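Local structure of ketosynthase (Streptomyces sp. MSC090213JE08, 6KXD) at residues V10-F15 with A255-Y260; A84-A89 with A235-L240. The protein probably catalyses chain-elongating decarboxylative condensation of an acyl group with malonyl-ACP, as the ketosynthase of a highly reducing type II polyketide synthase. All coordinates share one frame; numbering follows the deposited sequence.

Contact 1: residues V10-F15 with A255-Y260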
loop_
_atom_site.group_PDB
_atom_site.type_symbol
_atom_site.label_atom_id
_atom_site.label_comp_id
_atom_site.label_asym_id
_atom_site.label_seq_id
_atom_site.Cartn_x
_atom_site.Cartn_y
_atom_site.Cartn_z
ATOM N N VAL A 10 19.615 -5.100 10.497
ATOM C CA VAL A 10 18.224 -5.441 10.793
ATOM C C VAL A 10 18.030 -6.943 10.602
ATOM O O VAL A 10 18.400 -7.483 9.548
ATOM C CB VAL A 10 17.279 -4.664 9.858
ATOM C CG1 VAL A 10 15.814 -5.022 10.099
ATOM C CG2 VAL A 10 17.539 -3.169 9.944
ATOM N N VAL A 11 17.350 -7.575 11.556
ATOM C CA VAL A 11 17.245 -9.005 11.637
ATOM C C VAL A 11 15.788 -9.422 11.821
ATOM O O VAL A 11 14.971 -8.672 12.329
ATOM C CB VAL A 11 18.150 -9.545 12.764
ATOM C CG1 VAL A 11 19.622 -9.449 12.364
ATOM C CG2 VAL A 11 17.905 -8.838 14.093
ATOM N N LEU A 12 15.503 -10.641 11.357
ATOM C CA LEU A 12 14.218 -11.257 11.452
ATOM C C LEU A 12 14.186 -12.099 12.713
ATOM O O LEU A 12 14.778 -13.182 12.726
ATOM C CB LEU A 12 13.965 -12.138 10.226
ATOM C CG LEU A 12 13.847 -11.377 8.902
ATOM C CD1 LEU A 12 13.788 -12.305 7.700
ATOM C CD2 LEU A 12 12.620 -10.474 8.917
ATOM N N THR A 13 13.431 -11.632 13.707
ATOM C CA THR A 13 13.313 -12.312 14.983
ATOM C C THR A 13 11.999 -13.076 15.133
ATOM O O THR A 13 11.860 -13.850 16.077
ATOM C CB THR A 13 13.483 -11.309 16.122
ATOM O OG1 THR A 13 12.541 -10.262 15.913
ATOM C CG2 THR A 13 14.883 -10.742 16.157
ATOM N N GLY A 14 11.018 -12.867 14.246
ATOM C CA GLY A 14 9.759 -13.595 14.367
ATOM C C GLY A 14 9.077 -13.757 13.024
ATOM O O GLY A 14 9.181 -12.880 12.173
ATOM N N PHE A 15 8.437 -14.910 12.836
ATOM C CA PHE A 15 7.648 -15.217 11.670
ATOM C C PHE A 15 6.273 -15.677 12.105
ATOM O O PHE A 15 6.139 -16.538 12.982
ATOM C CB PHE A 15 8.239 -16.363 10.840
ATOM C CG PHE A 15 9.601 -16.119 10.241
ATOM C CD1 PHE A 15 9.969 -14.866 9.784
ATOM C CD2 PHE A 15 10.496 -17.168 10.072
ATOM C CE1 PHE A 15 11.210 -14.658 9.207
ATOM C CE2 PHE A 15 11.726 -16.964 9.473
ATOM C CZ PHE A 15 12.085 -15.707 9.043
ATOM N N ALA A 255 17.101 -14.807 10.554
ATOM C CA ALA A 255 17.955 -14.378 9.454
ATOM C C ALA A 255 18.141 -12.855 9.522
ATOM O O ALA A 255 17.620 -12.184 10.399
ATOM C CB ALA A 255 17.367 -14.837 8.136
ATOM N N GLU A 256 18.999 -12.333 8.652
ATOM C CA GLU A 256 19.263 -10.930 8.590
ATOM C C GLU A 256 18.588 -10.401 7.317
ATOM O O GLU A 256 18.537 -11.098 6.295
ATOM C CB GLU A 256 20.767 -10.665 8.609
ATOM C CG GLU A 256 21.098 -9.208 8.847
ATOM C CD GLU A 256 22.570 -8.843 8.840
ATOM O OE1 GLU A 256 23.406 -9.761 8.828
ATOM O OE2 GLU A 256 22.865 -7.628 8.846
ATOM N N VAL A 257 18.040 -9.183 7.396
ATOM C CA VAL A 257 17.595 -8.454 6.208
ATOM C C VAL A 257 18.767 -7.616 5.698
ATOM O O VAL A 257 19.216 -6.683 6.377
ATOM C CB VAL A 257 16.378 -7.548 6.499
ATOM C CG1 VAL A 257 15.869 -6.976 5.193
ATOM C CG2 VAL A 257 15.257 -8.268 7.230
ATOM N N LEU A 258 19.247 -7.924 4.489
ATOM C CA LEU A 258 20.434 -7.294 3.954
ATOM C C LEU A 258 20.069 -6.066 3.123
ATOM O O LEU A 258 20.763 -5.046 3.171
ATOM C CB LEU A 258 21.189 -8.291 3.081
ATOM C CG LEU A 258 21.591 -9.583 3.785
ATOM C CD1 LEU A 258 22.483 -10.409 2.873
ATOM C CD2 LEU A 258 22.276 -9.288 5.090
ATOM N N GLY A 259 19.000 -6.187 2.331
ATOM C CA GLY A 259 18.600 -5.093 1.475
ATOM C C GLY A 259 17.391 -5.438 0.628
ATOM O O GLY A 259 16.935 -6.567 0.586
ATOM N N TYR A 260 16.918 -4.429 -0.090
ATOM C CA TYR A 260 15.935 -4.640 -1.107
ATOM C C TYR A 260 16.103 -3.595 -2.202
ATOM O O TYR A 260 16.873 -2.600 -2.073
ATOM C CB TYR A 260 14.532 -4.661 -0.484
ATOM C CG TYR A 260 13.896 -3.329 -0.184
ATOM C CD1 TYR A 260 14.390 -2.535 0.843
ATOM C CD2 TYR A 260 12.741 -2.903 -0.837
ATOM C CE1 TYR A 260 13.791 -1.338 1.189
ATOM C CE2 TYR A 260 12.115 -1.714 -0.483
ATOM C CZ TYR A 260 12.648 -0.928 0.521
ATOM O OH TYR A 260 12.137 0.241 0.942
HETATM O O HOH W 1 20.964 -5.794 8.191
#

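Contact 2: residues A84-A89 with A235-L240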
loop_
_atom_site.group_PDB
_atom_site.type_symbol
_atom_site.label_atom_id
_atom_site.label_comp_id
_atom_site.label_asym_id
_atom_site.label_seq_id
_atom_site.Cartn_x
_atom_site.Cartn_y
_atom_site.Cartn_z
ATOM N N ALA A 84 -3.833 -12.607 12.999
ATOM C CA ALA A 84 -3.365 -13.921 13.458
ATOM C C ALA A 84 -1.862 -14.100 13.193
ATOM O O ALA A 84 -1.132 -14.482 14.085
ATOM C CB ALA A 84 -4.222 -15.009 12.849
ATOM N N ALA A 85 -1.375 -13.826 11.963
ATOM C CA ALA A 85 -0.007 -13.966 11.668
ATOM C C ALA A 85 0.836 -13.008 12.516
ATOM O O ALA A 85 1.976 -13.344 12.877
ATOM C CB ALA A 85 0.244 -13.743 10.189
ATOM N N ALA A 86 0.329 -11.799 12.764
ATOM C CA ALA A 86 1.046 -10.847 13.561
ATOM C C ALA A 86 1.227 -11.401 14.983
ATOM O O ALA A 86 2.333 -11.333 15.506
ATOM C CB ALA A 86 0.319 -9.537 13.599
ATOM N N ARG A 87 0.133 -11.897 15.564
ATOM C CA ARG A 87 0.162 -12.554 16.907
ATOM C C ARG A 87 1.262 -13.613 16.874
ATOM O O ARG A 87 2.195 -13.558 17.627
ATOM C CB ARG A 87 -1.235 -13.069 17.264
ATOM C CG ARG A 87 -1.292 -13.973 18.490
ATOM C CD ARG A 87 -1.115 -13.195 19.767
ATOM N NE ARG A 87 -2.254 -12.323 20.050
ATOM C CZ ARG A 87 -2.207 -11.363 20.961
ATOM N NH1 ARG A 87 -1.117 -11.221 21.698
ATOM N NH2 ARG A 87 -3.208 -10.516 21.100
ATOM N N MET A 88 1.155 -14.552 15.934
ATOM C CA MET A 88 2.115 -15.620 15.811
ATOM C C MET A 88 3.535 -15.080 15.710
ATOM O O MET A 88 4.447 -15.629 16.271
ATOM C CB MET A 88 1.856 -16.460 14.564
ATOM C CG MET A 88 0.655 -17.299 14.686
ATOM S SD MET A 88 0.524 -18.302 13.185
ATOM C CE MET A 88 -1.187 -17.945 12.846
ATOM N N ALA A 89 3.716 -14.009 14.929
ATOM C CA ALA A 89 5.022 -13.523 14.671
ATOM C C ALA A 89 5.616 -12.947 15.960
ATOM O O ALA A 89 6.797 -13.142 16.202
ATOM C CB ALA A 89 4.988 -12.476 13.593
ATOM N N ALA A 235 -1.542 -14.931 5.224
ATOM C CA ALA A 235 -0.797 -13.809 5.732
ATOM C C ALA A 235 0.573 -14.306 6.155
ATOM O O ALA A 235 0.738 -15.410 6.717
ATOM C CB ALA A 235 -1.556 -13.192 6.874
ATOM N N GLY A 236 1.579 -13.485 5.872
ATOM C CA GLY A 236 2.839 -13.631 6.467
ATOM C C GLY A 236 3.228 -12.348 7.130
ATOM O O GLY A 236 3.118 -11.285 6.511
ATOM N N ILE A 237 3.627 -12.460 8.391
ATOM C CA ILE A 237 4.125 -11.328 9.137
ATOM C C ILE A 237 5.504 -11.667 9.645
ATOM O O ILE A 237 5.711 -12.734 10.269
ATOM C CB ILE A 237 3.165 -10.906 10.258
ATOM C CG1 ILE A 237 1.784 -10.541 9.708
ATOM C CG2 ILE A 237 3.752 -9.757 11.042
ATOM C CD1 ILE A 237 1.767 -9.236 8.904
ATOM N N LEU A 238 6.420 -10.728 9.413
ATOM C CA LEU A 238 7.772 -10.840 9.838
ATOM C C LEU A 238 8.033 -9.782 10.902
ATOM O O LEU A 238 7.645 -8.624 10.742
ATOM C CB LEU A 238 8.709 -10.638 8.649
ATOM C CG LEU A 238 8.613 -11.691 7.546
ATOM C CD1 LEU A 238 7.495 -11.346 6.575
ATOM C CD2 LEU A 238 9.928 -11.816 6.800
ATOM N N VAL A 239 8.673 -10.193 12.004
ATOM C CA VAL A 239 9.208 -9.228 12.950
ATOM C C VAL A 239 10.627 -8.865 12.515
ATOM O O VAL A 239 11.526 -9.747 12.491
ATOM C CB VAL A 239 9.174 -9.747 14.405
ATOM C CG1 VAL A 239 9.665 -8.672 15.365
ATOM C CG2 VAL A 239 7.785 -10.228 14.791
ATOM N N LEU A 240 10.820 -7.579 12.185
ATOM C CA LEU A 240 12.086 -7.001 11.912
ATOM C C LEU A 240 12.504 -6.204 13.145
ATOM O O LEU A 240 11.669 -5.522 13.738
ATOM C CB LEU A 240 12.024 -6.041 10.722
ATOM C CG LEU A 240 12.083 -6.678 9.339
ATOM C CD1 LEU A 240 10.834 -7.487 9.068
ATOM C CD2 LEU A 240 12.263 -5.598 8.282
#

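Contact 1: residues V10-F15 with A255-Y260
Val10, Glu256 and Val257 grip one water between two antiparallel strands. The water accepts from Val10 N at 2.8 Å and sits 2.7 Å from both Glu256 OE2 and Val257 O, bridging main chain and carboxylate. Beside it the strands bond directly, Val257 N to Val10 O at 2.8 Å and, more nearly straight (170° at the hydrogen), Leu12 N to Ala255 O. Between these bonds Val11 and Glu256 form a non-hydrogen-bonded pair whose CA atoms are 4.1 Å apart. Glu256 CG stands anti to its backbone N (chi1 -168°), which lays it 3.3 Å from Val10 O and against Val11 CG1; the extended chain carries the carboxylate on to the water and to a salt bridge with Arg9. On the face that carries Val10, Leu12, Ala255 and Val257 the contact is apolar: Val257 CG2 nestles 3.8 Å from both CG and CD2 of Leu12, the two side chains meeting at about a right angle, while Leu181 of helix 172-185 packs on Val10 and Val257. The seam joins the N-terminal and C-terminal halves of the thiolase-like fold. Arg9 probably keeps Glu256 ionised, and the water is likely to link that charge to the backbone of both strands.

Contact 2: residues A84-A89 with A235-L240
No ring takes part where Ile237 meets Ala85 and Ala86; the flat groups are peptides. CB and CG1 of Ile237 lie over one face of the Ala85-Ala86 peptide, CG1 3.6 Å from Ala86 N. One helical turn on, the roles are reversed: Ala89 CB stands over the face of the Ile237 carbonyl, 3.4 Å from Ile237 O, and Val239 CG2 rests above the carbonyl of Ala89, 3.4 Å from Ala89 O. Ile237 CG1 is anti to its own carbonyl carbon (chi1 -59°), which swings it toward Ala85 CB, 3.6 Å away, while CG2 reaches Ala89 CB at 3.9 Å. Ala235 CB adds a tip-to-tip methyl contact with Ala85 CB. An alanine in place of Ile237 would remove both branches and would probably open a gap beneath Ala85 and Ala86, where the helix now rests on the strand. The short segments' axes pass 7.1 Å apart at 33°, closer than the roughly 10 Å usual for a helix on a sheet, as the alanines on this side of the helix, Ala85, Ala86 and Ala89, allow. Behind the strand, Leu238 and Leu240 pack on helix 172-185, and the strand is thus sandwiched between two helices, a layering that fits the thiolase fold. With no hydrogen bond across the interface, the fit depends on shape: aliphatic carbons against peptide faces and against one another, dispersion forces rather than directed bonds.

How the contacts relate
Strand 10-19 comes first along the chain and is where the two contacts come together. From the N terminus the chain runs through 10-15, then through the helix segment 84-89, against which 235-240 packs about 146 residues later, closing contact 2; soon afterwards 255-260 pairs with 10-15 and closes contact 1. The smaller loop is thus nested inside the larger, and the two do not cross. Strand 10-19 lies between strands 234-242 and 255-264: Thr13 N and Val239 O, 2.9 Å apart, probably hydrogen-bond, and Leu12 packs on Leu238 and Leu240. Together the contacts tie helix 77-93, through one continuous sheet, to the C-terminal half.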